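Local coordinates for cupin 2, conserved barrel domain protein (Shewanella frigidimarina NCIMB 400, PDB 3D82) that binds a nickel ion in a small cupin barrel and is of otherwise unknown function, at residues Q18-R23 and V36-E41; V43-A48 and H86-K91; V53-E58 and K95-E100. All blocks are in the same frame, centred on the assembly; numbering follows the deposited sequence.

Contact 1. Residues Q18-R23 and V36-E41; sequences QHWSPR and VKVEGE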
loop_
_atom_site.group_PDB
_atom_site.type_symbol
_atom_site.label_atom_id
_atom_site.label_comp_id
_atom_site.label_asym_id
_atom_site.label_seq_id
_atom_site.Cartn_x
_atom_site.Cartn_y
_atom_site.Cartn_z
ATOM N N GLN D 18 9.600 16.832 -8.651
ATOM C CA GLN D 18 8.959 16.776 -9.966
ATOM C C GLN D 18 7.611 16.094 -9.879
ATOM O O GLN D 18 7.500 15.025 -9.285
ATOM C CB GLN D 18 9.830 16.011 -10.969
ATOM C CG GLN D 18 9.258 15.930 -12.398
ATOM C CD GLN D 18 9.082 17.276 -13.058
ATOM O OE1 GLN D 18 10.031 18.049 -13.140
ATOM N NE2 GLN D 18 7.872 17.556 -13.554
ATOM N N HIS D 19 6.610 16.716 -10.493
ATOM C CA HIS D 19 5.249 16.224 -10.478
ATOM C C HIS D 19 4.998 15.247 -11.624
ATOM O O HIS D 19 5.743 15.238 -12.622
ATOM C CB HIS D 19 4.264 17.403 -10.540
ATOM C CG HIS D 19 4.151 18.182 -9.265
ATOM N ND1 HIS D 19 3.236 19.197 -9.103
ATOM C CD2 HIS D 19 4.780 18.044 -8.071
ATOM C CE1 HIS D 19 3.341 19.684 -7.880
ATOM N NE2 HIS D 19 4.259 18.990 -7.231
ATOM N N TRP D 20 3.961 14.422 -11.447
ATOM C CA TRP D 20 3.477 13.427 -12.456
ATOM C C TRP D 20 4.552 12.464 -13.012
ATOM O O TRP D 20 4.476 12.007 -14.160
ATOM C CB TRP D 20 2.816 14.173 -13.624
ATOM C CG TRP D 20 1.689 15.076 -13.239
ATOM C CD1 TRP D 20 1.695 16.435 -13.234
ATOM C CD2 TRP D 20 0.391 14.676 -12.819
ATOM N NE1 TRP D 20 0.472 16.916 -12.839
ATOM C CE2 TRP D 20 -0.352 15.861 -12.578
ATOM C CE3 TRP D 20 -0.230 13.432 -12.635
ATOM C CZ2 TRP D 20 -1.682 15.838 -12.145
ATOM C CZ3 TRP D 20 -1.554 13.406 -12.199
ATOM C CH2 TRP D 20 -2.265 14.607 -11.961
ATOM N N SER D 21 5.554 12.178 -12.185
ATOM C CA SER D 21 6.710 11.382 -12.567
ATOM C C SER D 21 6.884 10.327 -11.499
ATOM O O SER D 21 7.557 10.582 -10.494
ATOM C CB SER D 21 7.914 12.281 -12.718
ATOM O OG SER D 21 7.644 13.209 -13.725
ATOM N N PRO D 22 6.210 9.169 -11.676
ATOM C CA PRO D 22 6.268 8.137 -10.651
ATOM C C PRO D 22 7.659 7.557 -10.419
ATOM O O PRO D 22 8.395 7.328 -11.376
ATOM C CB PRO D 22 5.257 7.072 -11.142
ATOM C CG PRO D 22 4.401 7.776 -12.136
ATOM C CD PRO D 22 5.303 8.776 -12.780
ATOM N N ARG D 23 8.026 7.399 -9.147
ATOM C CA ARG D 23 9.311 6.842 -8.756
ATOM C C ARG D 23 9.051 5.469 -8.146
ATOM O O ARG D 23 8.357 5.381 -7.144
ATOM C CB ARG D 23 9.985 7.727 -7.718
ATOM C CG ARG D 23 10.321 9.129 -8.196
ATOM C CD ARG D 23 11.445 9.170 -9.230
ATOM N NE ARG D 23 12.063 10.497 -9.226
ATOM C CZ ARG D 23 11.669 11.566 -9.933
ATOM N NH1 ARG D 23 10.627 11.539 -10.774
ATOM N NH2 ARG D 23 12.352 12.701 -9.793
ATOM N N VAL D 36 4.294 9.248 -6.351
ATOM C CA VAL D 36 4.089 10.360 -7.273
ATOM C C VAL D 36 3.635 11.610 -6.491
ATOM O O VAL D 36 2.924 11.497 -5.481
ATOM C CB VAL D 36 2.990 10.023 -8.353
ATOM C CG1 VAL D 36 3.238 10.788 -9.647
ATOM C CG2 VAL D 36 2.901 8.507 -8.670
ATOM N N LYS D 37 4.084 12.780 -6.944
ATOM C CA LYS D 37 3.605 14.069 -6.463
ATOM C C LYS D 37 2.753 14.612 -7.612
ATOM O O LYS D 37 3.214 14.634 -8.756
ATOM C CB LYS D 37 4.760 15.006 -6.100
ATOM C CG LYS D 37 5.439 14.593 -4.803
ATOM C CD LYS D 37 6.617 15.466 -4.453
ATOM C CE LYS D 37 7.209 15.036 -3.121
ATOM N NZ LYS D 37 8.259 16.008 -2.632
ATOM N N VAL D 38 1.499 14.988 -7.332
ATOM C CA VAL D 38 0.573 15.466 -8.372
ATOM C C VAL D 38 -0.097 16.789 -7.990
ATOM O O VAL D 38 -0.332 17.054 -6.816
ATOM C CB VAL D 38 -0.484 14.383 -8.715
ATOM C CG1 VAL D 38 0.200 13.109 -9.224
ATOM C CG2 VAL D 38 -1.383 14.045 -7.517
ATOM N N GLU D 39 -0.354 17.628 -8.990
ATOM C CA GLU D 39 -1.070 18.896 -8.802
ATOM C C GLU D 39 -1.693 19.293 -10.142
ATOM O O GLU D 39 -1.056 19.148 -11.174
ATOM C CB GLU D 39 -0.147 19.997 -8.271
ATOM C CG GLU D 39 -0.919 21.254 -7.845
ATOM C CD GLU D 39 -0.077 22.302 -7.136
ATOM O OE1 GLU D 39 1.025 21.990 -6.641
ATOM O OE2 GLU D 39 -0.550 23.454 -7.061
ATOM N N GLY D 40 -2.921 19.791 -10.121
ATOM C CA GLY D 40 -3.646 20.108 -11.348
ATOM C C GLY D 40 -4.289 18.838 -11.869
ATOM O O GLY D 40 -4.472 17.867 -11.121
ATOM N N GLU D 41 -4.592 18.833 -13.161
ATOM C CA GLU D 41 -5.287 17.718 -13.812
ATOM C C GLU D 41 -4.398 16.869 -14.698
ATOM O O GLU D 41 -3.487 17.381 -15.333
ATOM C CB GLU D 41 -6.403 18.274 -14.691
ATOM C CG GLU D 41 -7.425 19.107 -13.914
ATOM C CD GLU D 41 -8.640 19.498 -14.726
ATOM O OE1 GLU D 41 -8.951 18.838 -15.757
ATOM O OE2 GLU D 41 -9.300 20.476 -14.303
HETATM O O HOH W 1 6.133 12.741 -9.326
HETATM O O HOH W 2 1.765 19.913 -11.321
#
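Trp20 lies across Val38, its indole turned at about a right angle to the valine side chain. Its CB points off the strand 36-39; chi1 (-57°) sets CG anti to the carbonyl carbon, and the far end of the indole comes back to the strand. The atoms of the six-membered ring then do most of the touching: CE3 and CZ3 each come to 3.5 Å from Val38 CG1, and CH2 rests on Val38 CB. The CG1 methyl sits over the face of this ring, 3.7 Å from its centroid, a CH-pi contact. At the rim, NE1 gives a weak, bent hydrogen bond to Glu39 O (3.2 Å), and CZ2 runs past the carbonyl oxygens of Glu39 and Gly40. The backbone holds the start of this side chain, as Trp20 N donates to Lys37 O at 2.8 Å.

His19 crosses Lys37 with CD2 3.6 Å from Lys37 CB, while Glu39 OE1 lies in the ring plane at the edge of the imidazole, beside CE1. A water links His19 ND1 to Glu39 O; His19 NE2 bonds Glu93. A second water takes hydrogen bonds from Ser21 N and Lys37 N and gives one to Gln18 O. His19 O accepts from Gln18 NE2 in its carbonyl plane and from Ser21 OG above it, so two side chains grip this one oxygen. Pro22 CB packs on Val36 CG2 (3.7 Å).

The loop after helix 9-14 thus lies against strand 31-39 just before strand 23-28 begins, with Lys37 NZ reaching back to Phe13 O and Phe16 O and strand 93-101 flanking Val36 and Val38.

Contact 2. Residues V43-A48 and H86-K91; sequences VWHEHA and HKPMAK. With NI (nickel (II) ion), chain L.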
loop_
_atom_site.group_PDB
_atom_site.type_symbol
_atom_site.label_atom_id
_atom_site.label_comp_id
_atom_site.label_asym_id
_atom_site.label_seq_id
_atom_site.Cartn_x
_atom_site.Cartn_y
_atom_site.Cartn_z
ATOM N N VAL D 43 -4.921 13.494 -17.675
ATOM C CA VAL D 43 -5.667 13.306 -18.913
ATOM C C VAL D 43 -6.546 12.073 -18.733
ATOM O O VAL D 43 -6.284 11.239 -17.874
ATOM C CB VAL D 43 -4.704 13.100 -20.138
ATOM C CG1 VAL D 43 -3.982 14.426 -20.516
ATOM C CG2 VAL D 43 -3.682 11.934 -19.887
ATOM N N TRP D 44 -7.594 11.984 -19.546
ATOM C CA TRP D 44 -8.474 10.831 -19.571
ATOM C C TRP D 44 -7.740 9.677 -20.241
ATOM O O TRP D 44 -7.287 9.796 -21.369
ATOM C CB TRP D 44 -9.747 11.120 -20.359
ATOM C CG TRP D 44 -10.637 12.091 -19.704
ATOM C CD1 TRP D 44 -10.762 13.417 -19.995
ATOM C CD2 TRP D 44 -11.552 11.820 -18.644
ATOM N NE1 TRP D 44 -11.696 13.986 -19.175
ATOM C CE2 TRP D 44 -12.212 13.029 -18.348
ATOM C CE3 TRP D 44 -11.893 10.664 -17.926
ATOM C CZ2 TRP D 44 -13.181 13.127 -17.346
ATOM C CZ3 TRP D 44 -12.852 10.758 -16.934
ATOM C CH2 TRP D 44 -13.489 11.986 -16.654
ATOM N N HIS D 45 -7.655 8.559 -19.542
ATOM C CA HIS D 45 -6.968 7.385 -20.051
ATOM C C HIS D 45 -7.465 6.161 -19.312
ATOM O O HIS D 45 -8.203 6.294 -18.316
ATOM C CB HIS D 45 -5.472 7.543 -19.817
ATOM C CG HIS D 45 -5.101 7.507 -18.375
ATOM N ND1 HIS D 45 -5.458 8.502 -17.489
ATOM C CD2 HIS D 45 -4.480 6.555 -17.644
ATOM C CE1 HIS D 45 -5.049 8.172 -16.277
ATOM N NE2 HIS D 45 -4.442 7.004 -16.347
ATOM N N GLU D 46 -7.048 4.991 -19.797
ATOM C CA GLU D 46 -7.403 3.693 -19.193
ATOM C C GLU D 46 -6.221 2.717 -19.264
ATOM O O GLU D 46 -5.276 2.944 -20.017
ATOM C CB GLU D 46 -8.652 3.065 -19.858
ATOM C CG GLU D 46 -8.438 2.291 -21.195
ATOM C CD GLU D 46 -9.695 1.579 -21.693
ATOM O OE1 GLU D 46 -9.609 0.378 -22.043
ATOM O OE2 GLU D 46 -10.779 2.197 -21.717
ATOM N N HIS D 47 -6.310 1.642 -18.473
ATOM C CA HIS D 47 -5.335 0.546 -18.464
ATOM C C HIS D 47 -6.188 -0.652 -18.799
ATOM O O HIS D 47 -6.926 -1.162 -17.939
ATOM C CB HIS D 47 -4.619 0.430 -17.112
ATOM C CG HIS D 47 -3.999 1.717 -16.667
ATOM N ND1 HIS D 47 -2.833 2.210 -17.212
ATOM C CD2 HIS D 47 -4.428 2.648 -15.782
ATOM C CE1 HIS D 47 -2.555 3.378 -16.659
ATOM N NE2 HIS D 47 -3.516 3.674 -15.804
ATOM N N ALA D 48 -6.147 -1.067 -20.064
ATOM C CA ALA D 48 -7.035 -2.152 -20.539
ATOM C C ALA D 48 -6.866 -3.511 -19.883
ATOM O O ALA D 48 -7.852 -4.256 -19.733
ATOM C CB ALA D 48 -6.930 -2.312 -22.088
ATOM N N HIS D 86 -10.410 7.177 -16.564
ATOM C CA HIS D 86 -10.315 8.025 -15.391
ATOM C C HIS D 86 -9.311 9.155 -15.587
ATOM O O HIS D 86 -8.422 9.069 -16.443
ATOM C CB HIS D 86 -9.936 7.166 -14.185
ATOM C CG HIS D 86 -8.668 6.405 -14.375
ATOM N ND1 HIS D 86 -8.589 5.282 -15.174
ATOM C CD2 HIS D 86 -7.430 6.598 -13.872
ATOM C CE1 HIS D 86 -7.347 4.833 -15.173
ATOM N NE2 HIS D 86 -6.629 5.607 -14.381
ATOM N N LYS D 87 -9.468 10.207 -14.787
ATOM C CA LYS D 87 -8.593 11.391 -14.839
ATOM C C LYS D 87 -8.315 11.878 -13.400
ATOM O O LYS D 87 -9.178 12.529 -12.789
ATOM C CB LYS D 87 -9.231 12.485 -15.683
ATOM C CG LYS D 87 -8.357 13.702 -15.885
ATOM C CD LYS D 87 -9.006 14.738 -16.800
ATOM C CE LYS D 87 -10.159 15.464 -16.124
ATOM N NZ LYS D 87 -10.645 16.603 -16.979
ATOM N N PRO D 88 -7.153 11.501 -12.833
ATOM C CA PRO D 88 -6.804 12.028 -11.520
ATOM C C PRO D 88 -6.554 13.534 -11.566
ATOM O O PRO D 88 -6.089 14.053 -12.576
ATOM C CB PRO D 88 -5.524 11.276 -11.150
ATOM C CG PRO D 88 -5.513 10.088 -12.020
ATOM C CD PRO D 88 -6.154 10.522 -13.289
HETATM N N MSE D 89 -6.909 14.209 -10.476
HETATM C CA MSE D 89 -6.769 15.664 -10.327
HETATM C C MSE D 89 -6.496 16.006 -8.864
HETATM O O MSE D 89 -6.989 15.309 -7.975
HETATM C CB MSE D 89 -8.065 16.381 -10.698
HETATM C CG MSE D 89 -8.666 16.009 -12.020
HETATM SE SE MSE D 89 -10.399 16.805 -12.160
HETATM C CE MSE D 89 -11.388 15.761 -10.809
ATOM N N ALA D 90 -5.771 17.103 -8.637
ATOM C CA ALA D 90 -5.475 17.596 -7.293
ATOM C C ALA D 90 -5.455 19.131 -7.305
ATOM O O ALA D 90 -4.744 19.720 -8.093
ATOM C CB ALA D 90 -4.156 17.040 -6.807
ATOM N N LYS D 91 -6.253 19.762 -6.446
ATOM C CA LYS D 91 -6.302 21.224 -6.346
ATOM C C LYS D 91 -4.969 21.774 -5.793
ATOM O O LYS D 91 -4.490 22.816 -6.241
ATOM C CB LYS D 91 -7.498 21.673 -5.483
ATOM C CG LYS D 91 -8.882 21.277 -6.063
ATOM C CD LYS D 91 -10.062 21.715 -5.166
HETATM NI NI NI L . -4.231 5.546 -14.538
#
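The nickel site of the cupin barrel joins these segments: His45 and His47 from the loop 43-48 and His86 from strand 86-90 all bind the ion through NE2, and Glu52 is the fourth protein ligand. The metal bonds measure 2.3 Å from His45 NE2 and 2.4 Å from His86 NE2, with His47 NE2 equally far as the latter. His45 NE2 and His86 NE2 are 3.3 Å apart because both bind the metal. Their rings meet obliquely, planes 54° apart, whereas His47 brings its CD2 to the edge of the His86 ring near CE1.

His45 and His86 also form a single antiparallel bridge, a hydrogen-bonded pair: His86 N donates to His45 O at 3.0 Å and His45 N to His86 O at 3.2 Å. In both residues CG lies between the backbone N and the carbonyl carbon (chi1 68° and 57°). Both rings present NE2 to the nickel, and the second nitrogen of each is held as well. His45 ND1 gives a hydrogen bond to Val43 O (2.9 Å), close to its ring plane, and His86 ND1 bonds Val84 O.

Beside the site, Lys87 runs its aliphatic chain over one face of Trp44, with CD 3.8 Å from the centroid of the five-membered ring; its NZ goes on to a salt bridge with Glu41.

Bonds at both nitrogens leave the His45 and His86 rings little freedom to rotate, and the ND1-to-carbonyl bonds would be expected to make NE2 a somewhat stronger donor to nickel.

Contact 3. Residues V53-E58 and K95-E100; sequences VFIVME and KIMIIE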
loop_
_atom_site.group_PDB
_atom_site.type_symbol
_atom_site.label_atom_id
_atom_site.label_comp_id
_atom_site.label_asym_id
_atom_site.label_seq_id
_atom_site.Cartn_x
_atom_site.Cartn_y
_atom_site.Cartn_z
ATOM N N VAL D 53 -4.189 0.623 -8.421
ATOM C CA VAL D 53 -4.453 1.091 -7.070
ATOM C C VAL D 53 -3.849 2.468 -6.826
ATOM O O VAL D 53 -2.722 2.715 -7.207
ATOM C CB VAL D 53 -3.940 0.068 -6.017
ATOM C CG1 VAL D 53 -3.999 0.651 -4.567
ATOM C CG2 VAL D 53 -4.772 -1.232 -6.112
ATOM N N PHE D 54 -4.640 3.352 -6.217
ATOM C CA PHE D 54 -4.203 4.657 -5.740
ATOM C C PHE D 54 -4.346 4.668 -4.221
ATOM O O PHE D 54 -5.402 4.303 -3.695
ATOM C CB PHE D 54 -5.082 5.786 -6.273
ATOM C CG PHE D 54 -4.827 6.129 -7.692
ATOM C CD1 PHE D 54 -5.375 5.351 -8.703
ATOM C CD2 PHE D 54 -4.072 7.257 -8.032
ATOM C CE1 PHE D 54 -5.151 5.668 -10.026
ATOM C CE2 PHE D 54 -3.837 7.574 -9.360
ATOM C CZ PHE D 54 -4.377 6.787 -10.361
ATOM N N ILE D 55 -3.286 5.073 -3.536
ATOM C CA ILE D 55 -3.299 5.263 -2.090
ATOM C C ILE D 55 -2.827 6.700 -1.900
ATOM O O ILE D 55 -1.760 7.071 -2.406
ATOM C CB ILE D 55 -2.366 4.296 -1.356
ATOM C CG1 ILE D 55 -2.722 2.830 -1.678
ATOM C CG2 ILE D 55 -2.418 4.529 0.166
ATOM C CD1 ILE D 55 -1.801 1.785 -1.025
ATOM N N VAL D 56 -3.637 7.513 -1.225
ATOM C CA VAL D 56 -3.252 8.891 -0.908
ATOM C C VAL D 56 -2.513 8.875 0.434
ATOM O O VAL D 56 -3.016 8.326 1.421
ATOM C CB VAL D 56 -4.450 9.828 -0.893
ATOM C CG1 VAL D 56 -4.012 11.272 -0.506
ATOM C CG2 VAL D 56 -5.132 9.784 -2.266
HETATM N N MSE D 57 -1.326 9.475 0.443
HETATM C CA MSE D 57 -0.407 9.528 1.594
HETATM C C MSE D 57 -0.510 10.882 2.295
HETATM O O MSE D 57 -0.415 10.950 3.512
HETATM C CB MSE D 57 1.038 9.327 1.130
HETATM C CG MSE D 57 1.231 8.194 0.085
HETATM SE SE MSE D 57 0.777 6.513 0.763
HETATM C CE MSE D 57 2.394 6.307 1.665
ATOM N N GLU D 58 -0.662 11.949 1.507
ATOM C CA GLU D 58 -0.818 13.306 2.001
ATOM C C GLU D 58 -1.593 14.137 0.973
ATOM O O GLU D 58 -1.376 14.004 -0.247
ATOM C CB GLU D 58 0.549 13.929 2.265
ATOM C CG GLU D 58 0.497 15.298 2.985
ATOM C CD GLU D 58 1.870 15.869 3.317
ATOM O OE1 GLU D 58 2.879 15.132 3.320
ATOM O OE2 GLU D 58 1.937 17.073 3.598
ATOM N N LYS D 95 0.411 13.800 -2.442
ATOM C CA LYS D 95 1.408 12.734 -2.422
ATOM C C LYS D 95 0.665 11.421 -2.477
ATOM O O LYS D 95 -0.145 11.123 -1.576
ATOM C CB LYS D 95 2.276 12.819 -1.158
ATOM C CG LYS D 95 3.168 14.053 -1.134
ATOM C CD LYS D 95 3.977 14.172 0.160
ATOM C CE LYS D 95 4.610 15.563 0.279
ATOM N NZ LYS D 95 5.312 15.740 1.569
ATOM N N ILE D 96 0.928 10.646 -3.538
ATOM C CA ILE D 96 0.264 9.369 -3.768
ATOM C C ILE D 96 1.215 8.220 -4.010
ATOM O O ILE D 96 2.402 8.415 -4.304
ATOM C CB ILE D 96 -0.739 9.446 -4.958
ATOM C CG1 ILE D 96 -0.034 9.668 -6.318
ATOM C CG2 ILE D 96 -1.742 10.559 -4.699
ATOM C CD1 ILE D 96 -0.948 9.561 -7.552
HETATM N N MSE D 97 0.655 7.024 -3.855
HETATM C CA MSE D 97 1.320 5.789 -4.162
HETATM C C MSE D 97 0.417 5.015 -5.121
HETATM O O MSE D 97 -0.787 4.914 -4.894
HETATM C CB MSE D 97 1.641 4.943 -2.916
HETATM C CG MSE D 97 2.428 3.689 -3.293
HETATM SE SE MSE D 97 3.410 2.891 -1.869
HETATM C CE MSE D 97 1.919 2.175 -0.945
ATOM N N ILE D 98 1.012 4.528 -6.203
ATOM C CA ILE D 98 0.333 3.712 -7.213
ATOM C C ILE D 98 0.964 2.332 -7.200
ATOM O O ILE D 98 2.188 2.216 -7.089
ATOM C CB ILE D 98 0.450 4.299 -8.626
ATOM C CG1 ILE D 98 -0.287 5.626 -8.735
ATOM C CG2 ILE D 98 -0.141 3.359 -9.681
ATOM C CD1 ILE D 98 0.135 6.399 -10.039
ATOM N N ILE D 99 0.119 1.300 -7.288
ATOM C CA ILE D 99 0.563 -0.082 -7.322
ATOM C C ILE D 99 -0.080 -0.719 -8.544
ATOM O O ILE D 99 -1.307 -0.636 -8.729
ATOM C CB ILE D 99 0.190 -0.876 -6.045
ATOM C CG1 ILE D 99 0.591 -0.117 -4.763
ATOM C CG2 ILE D 99 0.868 -2.274 -6.079
ATOM C CD1 ILE D 99 0.073 -0.764 -3.475
ATOM N N GLU D 100 0.749 -1.324 -9.380
ATOM C CA GLU D 100 0.300 -1.970 -10.608
ATOM C C GLU D 100 1.429 -2.827 -11.195
ATOM O O GLU D 100 2.599 -2.626 -10.822
ATOM C CB GLU D 100 -0.147 -0.897 -11.630
ATOM C CG GLU D 100 0.973 0.082 -12.083
ATOM C CD GLU D 100 0.411 1.265 -12.889
ATOM O OE1 GLU D 100 -0.796 1.242 -13.255
ATOM O OE2 GLU D 100 1.179 2.210 -13.154
#
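Ile55 and Met97 make the central hydrogen-bonded pair of the two antiparallel strands, with two bonds of 2.8 Å, Ile55 N to Met97 O and Met97 N to Ile55 O. Val53 and Ile99 repeat the pattern with longer bonds. On the face carrying these residues, Ile55 CD1 touches the terminal CE of selenomethionine Met97 at 3.7 Å and lies 4.0 Å from Ile99 CD1. Met97 sets CG anti to the backbone N (chi1 -176°), and its chain bends at chi3 to bring CE there.

The other face carries Phe54, Val56, Ile96 and Ile98. The Phe54 ring meets Ile98 CG1 over one face, offset toward the rim at CE2, and takes Ile96 CD1 at its edge, 3.9 Å from CD2; both isoleucines run alongside the ring and point the same way.

Between Val56 and Glu58 the register slips by one residue in a classic beta bulge, where Met57 N and Glu58 N both donate to Lys95 O, at 2.9 Å and 3.2 Å. Lys95 N answers to Glu58 O. Past the bulge the extended chains of Glu58 and Lys95 lie side by side, and Lys95 NZ forms a salt bridge to Glu58 OE1 (3.1 Å), met from above the carboxylate plane. A glycerol, probably from the crystallisation liquor, also hydrogen-bonds Glu58 OE1.

Farther out, strands 31-39 and 76-80 flank the pair in this five-stranded sheet of the cupin barrel. Leu61 and Ile63 of strand 60-65 pack on Phe54. On the face of Met97, Phe9 of helix 9-14 touches it and also meets Met57, and Ile55 of the second subunit packs on Met97.

Contacts 1 and 3 share a sheet: Val36 N lies 2.9 Å from Ile96 O, a probable hydrogen bond, and Val36 CG2 packs on Ile98 CD1 at 3.7 Å. Contact 1 meets contact 2 along strand 86-90, through a probable hydrogen bond of Gly40 N with Ala90 O, 2.7 Å apart, and the salt bridge of Glu41 OE1 with Lys87 NZ. Contacts 2 and 3 touch at Pro88 CG and Phe54 CZ, 3.9 Å apart, and their segments alternate along the chain. The nickel belongs to contact 2, but the Trp20 side chain of contact 1 comes within about 9 Å of it. Unidentified ligand, probably from the crystallisation liquor, lies close to the side chains of Trp20, His45 and Phe54, consistent with a pocket bordered by all three contacts.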